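Local coordinates for protein methyltransferase FkbM (Methylobacillus flagellatus KT, PDB 2PY6) that probably transfers methyl groups as a member of the FkbM methyltransferase family, although its substrate is not established, at residues Lys229-Ala235 with Glu253-Glu259; Pro336-Asp342 with Pro363-Ser368. The contacts are given in a common frame with arbitrary orientation. Numbering follows the deposited sequence.

Interaction 1: residues Lys229-Ala235 with Glu253-Glu259; sequences KMVDCGA and ERVWMIE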
loop_
_atom_site.group_PDB
_atom_site.type_symbol
_atom_site.label_atom_id
_atom_site.label_comp_id
_atom_site.label_asym_id
_atom_site.label_seq_id
_atom_site.Cartn_x
_atom_site.Cartn_y
_atom_site.Cartn_z
ATOM N N LYS A 229 -21.185 -8.608 32.867
ATOM C CA LYS A 229 -20.025 -8.340 33.704
ATOM C C LYS A 229 -18.988 -9.339 33.220
ATOM O O LYS A 229 -19.058 -10.548 33.518
ATOM C CB LYS A 229 -20.347 -8.467 35.206
ATOM C CG LYS A 229 -21.405 -7.430 35.718
ATOM C CD LYS A 229 -21.952 -7.801 37.118
ATOM C CE LYS A 229 -22.894 -6.713 37.689
ATOM N NZ LYS A 229 -23.611 -7.063 38.991
HETATM N N MSE A 230 -18.067 -8.825 32.406
HETATM C CA MSE A 230 -17.042 -9.640 31.747
HETATM C C MSE A 230 -15.628 -9.589 32.333
HETATM O O MSE A 230 -15.068 -8.495 32.537
HETATM C CB MSE A 230 -16.931 -9.197 30.258
HETATM C CG MSE A 230 -15.964 -9.997 29.507
HETATM SE SE MSE A 230 -15.770 -9.736 27.621
HETATM C CE MSE A 230 -15.258 -8.029 27.495
ATOM N N VAL A 231 -15.072 -10.777 32.599
ATOM C CA VAL A 231 -13.667 -10.912 32.953
ATOM C C VAL A 231 -12.993 -11.202 31.602
ATOM O O VAL A 231 -13.240 -12.231 30.935
ATOM C CB VAL A 231 -13.396 -12.036 33.987
ATOM C CG1 VAL A 231 -11.904 -12.172 34.292
ATOM C CG2 VAL A 231 -14.184 -11.780 35.269
ATOM N N ASP A 232 -12.186 -10.241 31.173
ATOM C CA ASP A 232 -11.429 -10.338 29.920
ATOM C C ASP A 232 -10.009 -10.755 30.324
ATOM O O ASP A 232 -9.119 -9.932 30.565
ATOM C CB ASP A 232 -11.496 -9.000 29.208
ATOM C CG ASP A 232 -10.726 -8.968 27.926
ATOM O OD1 ASP A 232 -10.080 -9.972 27.564
ATOM O OD2 ASP A 232 -10.756 -7.895 27.294
ATOM N N CYS A 233 -9.815 -12.068 30.384
ATOM C CA CYS A 233 -8.580 -12.652 30.850
ATOM C C CYS A 233 -7.667 -12.880 29.643
ATOM O O CYS A 233 -7.975 -13.698 28.764
ATOM C CB CYS A 233 -8.925 -13.931 31.639
ATOM S SG CYS A 233 -7.581 -14.650 32.500
ATOM N N GLY A 234 -6.556 -12.139 29.621
ATOM C CA GLY A 234 -5.616 -12.082 28.494
ATOM C C GLY A 234 -6.175 -11.023 27.539
ATOM O O GLY A 234 -6.462 -11.308 26.384
ATOM N N ALA A 235 -6.348 -9.799 28.036
ATOM C CA ALA A 235 -6.994 -8.703 27.276
ATOM C C ALA A 235 -6.227 -8.178 26.059
ATOM O O ALA A 235 -6.843 -7.557 25.210
ATOM C CB ALA A 235 -7.404 -7.573 28.182
ATOM N N GLU A 253 -22.508 -3.859 32.239
ATOM C CA GLU A 253 -22.336 -3.413 33.607
ATOM C C GLU A 253 -20.885 -3.255 34.029
ATOM O O GLU A 253 -20.544 -2.316 34.733
ATOM C CB GLU A 253 -23.051 -4.360 34.587
ATOM C CG GLU A 253 -24.565 -4.122 34.678
ATOM C CD GLU A 253 -24.893 -2.713 35.148
ATOM O OE1 GLU A 253 -24.313 -2.268 36.167
ATOM O OE2 GLU A 253 -25.727 -2.057 34.489
ATOM N N ARG A 254 -20.029 -4.178 33.627
ATOM C CA ARG A 254 -18.663 -4.128 34.095
ATOM C C ARG A 254 -17.726 -4.910 33.213
ATOM O O ARG A 254 -18.111 -5.930 32.640
ATOM C CB ARG A 254 -18.632 -4.734 35.494
ATOM C CG ARG A 254 -17.450 -4.423 36.381
ATOM C CD ARG A 254 -17.284 -2.975 36.771
ATOM N NE ARG A 254 -16.206 -2.854 37.760
ATOM C CZ ARG A 254 -14.901 -2.958 37.502
ATOM N NH1 ARG A 254 -14.440 -3.145 36.256
ATOM N NH2 ARG A 254 -14.039 -2.857 38.495
ATOM N N VAL A 255 -16.499 -4.412 33.070
ATOM C CA VAL A 255 -15.454 -5.186 32.419
ATOM C C VAL A 255 -14.175 -5.117 33.238
ATOM O O VAL A 255 -13.683 -4.048 33.516
ATOM C CB VAL A 255 -15.193 -4.749 30.959
ATOM C CG1 VAL A 255 -14.024 -5.535 30.382
ATOM C CG2 VAL A 255 -16.456 -4.957 30.109
ATOM N N TRP A 256 -13.656 -6.278 33.626
ATOM C CA TRP A 256 -12.352 -6.377 34.275
ATOM C C TRP A 256 -11.382 -6.955 33.265
ATOM O O TRP A 256 -11.468 -8.124 32.908
ATOM C CB TRP A 256 -12.382 -7.321 35.445
ATOM C CG TRP A 256 -13.321 -6.989 36.529
ATOM C CD1 TRP A 256 -13.077 -6.178 37.609
ATOM C CD2 TRP A 256 -14.638 -7.516 36.702
ATOM N NE1 TRP A 256 -14.165 -6.163 38.426
ATOM C CE2 TRP A 256 -15.136 -6.988 37.910
ATOM C CE3 TRP A 256 -15.436 -8.410 35.963
ATOM C CZ2 TRP A 256 -16.410 -7.300 38.399
ATOM C CZ3 TRP A 256 -16.682 -8.721 36.445
ATOM C CH2 TRP A 256 -17.179 -8.145 37.640
HETATM N N MSE A 257 -10.474 -6.121 32.777
HETATM C CA MSE A 257 -9.473 -6.539 31.823
HETATM C C MSE A 257 -8.163 -6.918 32.540
HETATM O O MSE A 257 -7.581 -6.081 33.236
HETATM C CB MSE A 257 -9.212 -5.416 30.810
HETATM C CG MSE A 257 -10.418 -4.988 30.004
HETATM SE SE MSE A 257 -9.991 -3.720 28.607
HETATM C CE MSE A 257 -9.537 -4.565 27.452
ATOM N N ILE A 258 -7.699 -8.156 32.320
ATOM C CA ILE A 258 -6.490 -8.714 32.964
ATOM C C ILE A 258 -5.434 -9.004 31.917
ATOM O O ILE A 258 -5.656 -9.822 31.027
ATOM C CB ILE A 258 -6.813 -10.028 33.737
ATOM C CG1 ILE A 258 -8.032 -9.815 34.670
ATOM C CG2 ILE A 258 -5.592 -10.530 34.528
ATOM C CD1 ILE A 258 -8.491 -11.086 35.312
ATOM N N GLU A 259 -4.284 -8.326 32.014
ATOM C CA GLU A 259 -3.219 -8.518 31.060
ATOM C C GLU A 259 -1.848 -8.232 31.705
ATOM O O GLU A 259 -1.656 -7.128 32.192
ATOM C CB GLU A 259 -3.468 -7.546 29.892
ATOM C CG GLU A 259 -2.309 -7.444 28.906
ATOM C CD GLU A 259 -2.010 -8.754 28.230
ATOM O OE1 GLU A 259 -2.972 -9.475 27.799
ATOM O OE2 GLU A 259 -0.808 -9.054 28.077
#
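The indole of Trp256 leans across strand 229-233, its CE3 3.7 Å from Val231 CG2 and its CZ3 3.9 Å from Lys229 CB. The two strands open a Rossmann-like sheet as the first beta-alpha-beta unit of the methyltransferase fold: strand 229-233, helix 239-248, then strand 254-258, which returns parallel at an angle of 10° with the axes 4.6 Å apart. Met230 and Asp232 each turn both N and O to strand 254-258: Met230 N to Arg254 O (2.9 Å), Trp256 N to Met230 O (2.8 Å), Asp232 N to Trp256 O (2.8 Å) and Ile258 N to Asp232 O (2.9 Å). Lys229, Val231 and Cys233 bond instead to strand 338-341 on the other edge. One sheet face carries Val231, Trp256 and Ile258, with Val231 CG1 3.7 Å from Ile258 CD1; beta-branched and aromatic residues suit this closed surface. On the other, Met230 and Val255, one flexible and one compact, pack under Leu244 of helix 239-248. Beyond Cys233 the chain turns sharply, and Gly234, at a positive phi of 85°, suits the bend. The DCGAS sequence and the acidic Glu259 match, as in related methyltransferases, the strand ends that usually bind S-adenosylmethionine; here Glu259 OE1 accepts a hydrogen bond from Ser236 N. At the turn, Ile258 O receives two amides at once, Gly234 N at 2.9 Å and Ala235 N at 3.1 Å.

Interaction 2: residues Pro336-Asp342 with Pro363-Ser368; sequences PTFIKMD and PKLAIS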
loop_
_atom_site.group_PDB
_atom_site.type_symbol
_atom_site.label_atom_id
_atom_site.label_comp_id
_atom_site.label_asym_id
_atom_site.label_seq_id
_atom_site.Cartn_x
_atom_site.Cartn_y
_atom_site.Cartn_z
ATOM N N PRO A 336 -19.262 -12.323 38.079
ATOM C CA PRO A 336 -19.287 -12.142 36.637
ATOM C C PRO A 336 -20.391 -12.956 35.972
ATOM O O PRO A 336 -20.923 -13.912 36.545
ATOM C CB PRO A 336 -17.899 -12.631 36.186
ATOM C CG PRO A 336 -17.524 -13.662 37.157
ATOM C CD PRO A 336 -18.240 -13.314 38.481
ATOM N N THR A 337 -20.748 -12.516 34.781
ATOM C CA THR A 337 -21.713 -13.178 33.926
ATOM C C THR A 337 -21.004 -13.862 32.746
ATOM O O THR A 337 -21.602 -14.699 32.095
ATOM C CB THR A 337 -22.732 -12.139 33.363
ATOM O OG1 THR A 337 -22.053 -11.161 32.561
ATOM C CG2 THR A 337 -23.489 -11.418 34.503
ATOM N N PHE A 338 -19.732 -13.518 32.503
ATOM C CA PHE A 338 -18.969 -14.039 31.383
ATOM C C PHE A 338 -17.479 -13.993 31.665
ATOM O O PHE A 338 -16.960 -12.971 32.133
ATOM C CB PHE A 338 -19.296 -13.193 30.133
ATOM C CG PHE A 338 -18.593 -13.622 28.878
ATOM C CD1 PHE A 338 -18.621 -14.956 28.456
ATOM C CD2 PHE A 338 -18.002 -12.687 28.053
ATOM C CE1 PHE A 338 -18.007 -15.356 27.308
ATOM C CE2 PHE A 338 -17.372 -13.080 26.879
ATOM C CZ PHE A 338 -17.374 -14.417 26.499
ATOM N N ILE A 339 -16.804 -15.119 31.431
ATOM C CA ILE A 339 -15.344 -15.177 31.496
ATOM C C ILE A 339 -14.783 -15.633 30.123
ATOM O O ILE A 339 -15.057 -16.748 29.633
ATOM C CB ILE A 339 -14.788 -16.059 32.658
ATOM C CG1 ILE A 339 -15.303 -15.564 34.012
ATOM C CG2 ILE A 339 -13.216 -16.034 32.673
ATOM C CD1 ILE A 339 -15.130 -16.539 35.134
ATOM N N LYS A 340 -14.061 -14.713 29.493
ATOM C CA LYS A 340 -13.331 -14.964 28.265
ATOM C C LYS A 340 -11.908 -15.224 28.730
ATOM O O LYS A 340 -11.409 -14.488 29.611
ATOM C CB LYS A 340 -13.390 -13.753 27.334
ATOM C CG LYS A 340 -12.344 -13.804 26.136
ATOM C CD LYS A 340 -11.023 -13.146 26.556
ATOM C CE LYS A 340 -10.023 -13.099 25.536
ATOM N NZ LYS A 340 -9.146 -11.967 25.827
HETATM N N MSE A 341 -11.260 -16.245 28.171
HETATM C CA MSE A 341 -9.908 -16.607 28.568
HETATM C C MSE A 341 -9.059 -17.031 27.377
HETATM O O MSE A 341 -9.403 -17.988 26.649
HETATM C CB MSE A 341 -9.925 -17.736 29.587
HETATM C CG MSE A 341 -8.566 -17.997 30.238
HETATM SE SE MSE A 341 -8.527 -19.393 31.529
HETATM C CE MSE A 341 -9.362 -18.536 32.881
ATOM N N ASP A 342 -7.950 -16.307 27.193
ATOM C CA ASP A 342 -6.938 -16.642 26.216
ATOM C C ASP A 342 -5.610 -16.115 26.757
ATOM O O ASP A 342 -5.268 -14.961 26.510
ATOM C CB ASP A 342 -7.220 -16.001 24.873
ATOM C CG ASP A 342 -6.204 -16.397 23.806
ATOM O OD1 ASP A 342 -5.384 -17.330 23.997
ATOM O OD2 ASP A 342 -6.233 -15.747 22.762
ATOM N N PRO A 363 -21.014 -18.429 35.363
ATOM C CA PRO A 363 -21.009 -17.499 34.262
ATOM C C PRO A 363 -20.789 -18.256 32.939
ATOM O O PRO A 363 -20.293 -19.403 32.938
ATOM C CB PRO A 363 -19.818 -16.621 34.567
ATOM C CG PRO A 363 -18.933 -17.433 35.381
ATOM C CD PRO A 363 -19.761 -18.419 36.113
ATOM N N LYS A 364 -21.173 -17.629 31.836
ATOM C CA LYS A 364 -20.840 -18.149 30.532
ATOM C C LYS A 364 -19.323 -18.119 30.453
ATOM O O LYS A 364 -18.674 -17.256 31.071
ATOM C CB LYS A 364 -21.417 -17.274 29.416
ATOM C CG LYS A 364 -22.906 -17.191 29.327
ATOM C CD LYS A 364 -23.378 -16.260 28.187
ATOM C CE LYS A 364 -23.062 -14.791 28.393
ATOM N NZ LYS A 364 -23.841 -14.255 29.495
ATOM N N LEU A 365 -18.736 -19.070 29.734
ATOM C CA LEU A 365 -17.291 -19.098 29.567
ATOM C C LEU A 365 -16.939 -19.306 28.109
ATOM O O LEU A 365 -17.587 -20.105 27.392
ATOM C CB LEU A 365 -16.637 -20.255 30.366
ATOM C CG LEU A 365 -16.987 -20.473 31.845
ATOM C CD1 LEU A 365 -16.403 -21.778 32.352
ATOM C CD2 LEU A 365 -16.498 -19.317 32.710
ATOM N N ALA A 366 -15.883 -18.621 27.696
ATOM C CA ALA A 366 -15.270 -18.816 26.369
ATOM C C ALA A 366 -13.804 -19.035 26.673
ATOM O O ALA A 366 -13.083 -18.075 27.016
ATOM C CB ALA A 366 -15.487 -17.651 25.479
ATOM N N ILE A 367 -13.354 -20.294 26.569
ATOM C CA ILE A 367 -11.994 -20.672 27.002
ATOM C C ILE A 367 -11.173 -21.153 25.811
ATOM O O ILE A 367 -11.528 -22.167 25.186
ATOM C CB ILE A 367 -12.051 -21.763 28.102
ATOM C CG1 ILE A 367 -13.041 -21.413 29.231
ATOM C CG2 ILE A 367 -10.670 -21.991 28.723
ATOM C CD1 ILE A 367 -12.718 -20.124 30.042
ATOM N N SER A 368 -10.111 -20.428 25.461
ATOM C CA SER A 368 -9.314 -20.793 24.289
ATOM C C SER A 368 -8.718 -22.166 24.583
ATOM O O SER A 368 -8.248 -22.416 25.697
ATOM C CB SER A 368 -8.254 -19.753 23.985
ATOM O OG SER A 368 -7.284 -19.788 24.966
HETATM O O HOH W 1 -24.357 -15.399 31.957
#
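Lys364, Met341 and Pro363 give up the most surface in this pairing of parallel strands, another piece of the Rossmann-like sheet. Pro363 leads in at the start: having no amide hydrogen to offer, it serves as a wedge, its CB 3.5 Å from Thr337 C and its CG 3.9 Å from Ile339 CD1. Lys364 then begins the regular bonding, its N 3.0 Å from Thr337 O and its O accepting Ile339 N at 2.9 Å. Its long side chain curls back so that a water joins NZ to Thr337 O, 2.8 Å from each, while NZ also pairs with Glu228. At the far end Met341, a selenomethionine, receives Ser368 N on its O (2.8 Å) and rests CB on Ile367 CD1 (3.7 Å); its unbranched side chain runs on to Ala350 and Leu351. Helices 347-352 and 355-361, which connect the two strands, cover this Ile339, Met341 and Leu365 face, while strands 229-233 and 404-408 flank the pair.

In the fold
Interactions 1 and 2 have their centres 9 Å apart and meet where strand 229-233 lies beside strand 338-341. From this junction the chain builds outward in opposite directions, to 254-258 on one side and 364-368 on the other, the topological switch point near which Rossmann-like folds commonly place their binding cleft. Lys340 spans the seam: its NZ forms a salt bridge with Asp232 OD1 at 2.8 Å and lies 2.8 Å from Gly234 O, tying interaction 2 to the turn after the first strand. At the other end, Lys229 N and Thr337 OG1 are 2.7 Å apart, a probable hydrogen bond. An unidentified bound molecule about 4 Å from the Ile258 side chain may mark a pocket.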